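Local coordinates for protein transcription termination factor NusA (Planctomyces limnophilus, PDB 4MTN) that probably takes part in both transcription termination and antitermination, binding the core RNA polymerase and nascent RNA, at residues I153-V157 / D177-L182. Numbering follows the deposited sequence.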
ATOM      1  N   ILE A 153     -14.768  15.618  -1.252  1.00 57.59           N
ATOM      2  CA  ILE A 153     -14.107  14.367  -1.591  1.00 52.72           C
ATOM      3  C   ILE A 153     -13.443  13.801  -0.341  1.00 47.54           C
ATOM      4  O   ILE A 153     -13.034  14.554   0.544  1.00 46.19           O
ATOM      5  CB  ILE A 153     -13.060  14.566  -2.716  1.00 52.88           C
ATOM      6  CG1 ILE A 153     -12.488  13.226  -3.186  1.00 51.07           C
ATOM      7  CG2 ILE A 153     -11.950  15.503  -2.260  1.00 53.42           C
ATOM      8  CD1 ILE A 153     -11.419  13.361  -4.251  1.00 41.32           C
ATOM      9  N   ARG A 154     -13.361  12.478  -0.250  1.00 41.45           N
ATOM     10  CA  ARG A 154     -12.661  11.852   0.864  1.00 43.48           C
ATOM     11  C   ARG A 154     -11.836  10.651   0.411  1.00 45.29           C
ATOM     12  O   ARG A 154     -12.166   9.983  -0.570  1.00 46.00           O
ATOM     13  CB  ARG A 154     -13.648  11.438   1.958  1.00 47.43           C
ATOM     14  CG  ARG A 154     -14.727  10.466   1.522  1.00 45.55           C
ATOM     15  CD  ARG A 154     -15.632  10.124   2.694  1.00 45.59           C
ATOM     16  NE  ARG A 154     -16.689   9.188   2.328  1.00 53.95           N
ATOM     17  CZ  ARG A 154     -17.497   8.598   3.203  1.00 56.71           C
ATOM     18  NH1 ARG A 154     -17.366   8.845   4.499  1.00 57.69           N
ATOM     19  NH2 ARG A 154     -18.433   7.758   2.784  1.00 59.28           N
ATOM     20  N   ALA A 155     -10.752  10.395   1.137  1.00 46.75           N
ATOM     21  CA  ALA A 155      -9.847   9.296   0.832  1.00 43.11           C
ATOM     22  C   ALA A 155      -9.008   8.959   2.059  1.00 42.59           C
ATOM     23  O   ALA A 155      -9.150   9.588   3.107  1.00 43.01           O
ATOM     24  CB  ALA A 155      -8.953   9.651  -0.346  1.00 44.59           C
ATOM     25  N   VAL A 156      -8.132   7.968   1.926  1.00 38.91           N
ATOM     26  CA  VAL A 156      -7.259   7.579   3.027  1.00 41.12           C
ATOM     27  C   VAL A 156      -5.862   8.144   2.819  1.00 46.06           C
ATOM     28  O   VAL A 156      -5.408   8.299   1.684  1.00 48.99           O
ATOM     29  CB  VAL A 156      -7.177   6.047   3.191  1.00 40.59           C
ATOM     30  CG1 VAL A 156      -8.527   5.486   3.603  1.00 44.78           C
ATOM     31  CG2 VAL A 156      -6.682   5.390   1.912  1.00 30.42           C
ATOM     32  N   VAL A 157      -5.185   8.468   3.914  1.00 41.50           N
ATOM     33  CA  VAL A 157      -3.839   9.007   3.820  1.00 38.96           C
ATOM     34  C   VAL A 157      -2.869   7.872   3.539  1.00 39.00           C
ATOM     35  O   VAL A 157      -2.734   6.949   4.341  1.00 39.59           O
ATOM     36  CB  VAL A 157      -3.421   9.735   5.110  1.00 41.59           C
ATOM     37  CG1 VAL A 157      -1.974  10.189   5.018  1.00 43.78           C
ATOM     38  CG2 VAL A 157      -4.343  10.916   5.374  1.00 31.91           C
ATOM     39  N   ASP A 177      -7.190  -0.084   2.042  1.00 33.51           N
ATOM     40  CA  ASP A 177      -7.602   0.501   3.313  1.00 29.80           C
ATOM     41  C   ASP A 177      -8.824   1.404   3.170  1.00 30.82           C
ATOM     42  O   ASP A 177      -9.580   1.575   4.123  1.00 31.23           O
ATOM     43  CB  ASP A 177      -6.452   1.293   3.940  1.00 35.83           C
ATOM     44  CG  ASP A 177      -5.376   0.398   4.520  1.00 43.22           C
ATOM     45  OD1 ASP A 177      -5.631  -0.814   4.682  1.00 47.24           O
ATOM     46  OD2 ASP A 177      -4.277   0.909   4.821  1.00 50.04           O
ATOM     47  N   PHE A 178      -9.018   1.977   1.986  1.00 36.19           N
ATOM     48  CA  PHE A 178     -10.176   2.835   1.746  1.00 38.12           C
ATOM     49  C   PHE A 178     -11.471   2.037   1.864  1.00 39.41           C
ATOM     50  O   PHE A 178     -12.442   2.497   2.465  1.00 39.17           O
ATOM     51  CB  PHE A 178     -10.093   3.495   0.368  1.00 34.43           C
ATOM     52  CG  PHE A 178     -11.098   4.597   0.164  1.00 31.65           C
ATOM     53  CD1 PHE A 178     -11.553   5.346   1.238  1.00 32.21           C
ATOM     54  CD2 PHE A 178     -11.598   4.874  -1.096  1.00 34.74           C
ATOM     55  CE1 PHE A 178     -12.478   6.357   1.056  1.00 34.38           C
ATOM     56  CE2 PHE A 178     -12.526   5.884  -1.285  1.00 34.50           C
ATOM     57  CZ  PHE A 178     -12.967   6.625  -0.207  1.00 33.44           C
ATOM     58  N   VAL A 179     -11.478   0.840   1.285  1.00 38.97           N
ATOM     59  CA  VAL A 179     -12.632  -0.046   1.365  1.00 41.83           C
ATOM     60  C   VAL A 179     -12.865  -0.496   2.801  1.00 45.36           C
ATOM     61  O   VAL A 179     -14.000  -0.526   3.281  1.00 45.78           O
ATOM     62  CB  VAL A 179     -12.455  -1.283   0.463  1.00 40.52           C
ATOM     63  CG1 VAL A 179     -13.615  -2.249   0.646  1.00 37.34           C
ATOM     64  CG2 VAL A 179     -12.329  -0.863  -0.987  1.00 45.14           C
ATOM     65  N   ARG A 180     -11.774  -0.838   3.482  1.00 42.94           N
ATOM     66  CA  ARG A 180     -11.830  -1.304   4.863  1.00 41.97           C
ATOM     67  C   ARG A 180     -12.467  -0.261   5.776  1.00 42.01           C
ATOM     68  O   ARG A 180     -13.284  -0.592   6.631  1.00 46.37           O
ATOM     69  CB  ARG A 180     -10.425  -1.657   5.360  1.00 41.02           C
ATOM     70  CG  ARG A 180     -10.382  -2.213   6.769  1.00 44.99           C
ATOM     71  CD  ARG A 180      -8.952  -2.475   7.218  1.00 46.65           C
ATOM     72  NE  ARG A 180      -8.357  -3.627   6.547  1.00 50.16           N
ATOM     73  CZ  ARG A 180      -8.337  -4.856   7.052  1.00 51.38           C
ATOM     74  NH1 ARG A 180      -8.883  -5.095   8.237  1.00 47.56           N
ATOM     75  NH2 ARG A 180      -7.772  -5.847   6.375  1.00 53.04           N
ATOM     76  N   ARG A 181     -12.096   1.001   5.580  1.00 42.11           N
ATOM     77  CA  ARG A 181     -12.650   2.092   6.373  1.00 41.50           C
ATOM     78  C   ARG A 181     -14.135   2.289   6.088  1.00 41.99           C
ATOM     79  O   ARG A 181     -14.941   2.413   7.009  1.00 44.32           O
ATOM     80  CB  ARG A 181     -11.898   3.397   6.098  1.00 39.07           C
ATOM     81  CG  ARG A 181     -10.429   3.400   6.493  1.00 41.10           C
ATOM     82  CD  ARG A 181     -10.235   3.414   8.000  1.00 29.55           C
ATOM     83  NE  ARG A 181     -10.156   2.069   8.560  1.00 41.21           N
ATOM     84  CZ  ARG A 181      -9.040   1.348   8.616  1.00 42.54           C
ATOM     85  NH1 ARG A 181      -7.905   1.840   8.140  1.00 30.02           N
ATOM     86  NH2 ARG A 181      -9.060   0.133   9.149  1.00 38.73           N
ATOM     87  N   LEU A 182     -14.485   2.321   4.805  1.00 40.04           N
ATOM     88  CA  LEU A 182     -15.864   2.545   4.385  1.00 38.45           C
ATOM     89  C   LEU A 182     -16.799   1.454   4.895  1.00 37.42           C
ATOM     90  O   LEU A 182     -17.949   1.724   5.246  1.00 37.80           O
ATOM     91  CB  LEU A 182     -15.948   2.636   2.862  1.00 40.69           C
ATOM     92  CG  LEU A 182     -15.358   3.900   2.236  1.00 43.34           C
ATOM     93  CD1 LEU A 182     -15.338   3.786   0.722  1.00 36.07           C
ATOM     94  CD2 LEU A 182     -16.141   5.126   2.676  1.00 38.08           C
TER
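Arg154 reaches the helix with its tip: the chain runs extended from CG to NE, and Leu182 CD2 sits over one face of the guanidinium, near its rim, 3.5 Å from NH2. This is apolar packing against a flat charged group, whose NH2 has a long, weak ion pair with Glu239. At the backbone, Arg154 O lies 3.5 Å from Phe178 CZ, oblique to the ring, and also accepts a hydrogen bond from Arg173 NH1. Ala155 contributes main chain, its CA standing over one face of the Phe178 ring, 4.0 Å from CE1. On the opposite face, Leu182 CD1, one turn further along the same helix, lies over the ring centre, 3.8 Å above the plane. Val156 directs its side chain at the helix; its chi1 of -66° sets CG1 beside the backbone N and against the helix, within 3.6 Å of Phe178 CA and 4.0 Å of Arg181 CG. Phe178 holds its CG anti to its own N (chi1 -168°), which carries the ring along the strand toward Arg154. Replacing Phe178 with an alanine would probably leave a gap between Ala155 CA and Leu182 CD1, which the ring now separates. The axes of the two short segments come within 8.1 Å, their N-to-C directions 115° apart, and van der Waals packing alone joins them, burying 269 Å². The S1 barrel (OB fold) thus meets, across the first half of strand 152-162, helix 176-186, whose Val179 packs on strand 195-203, consistent with the opening helix of the first KH domain.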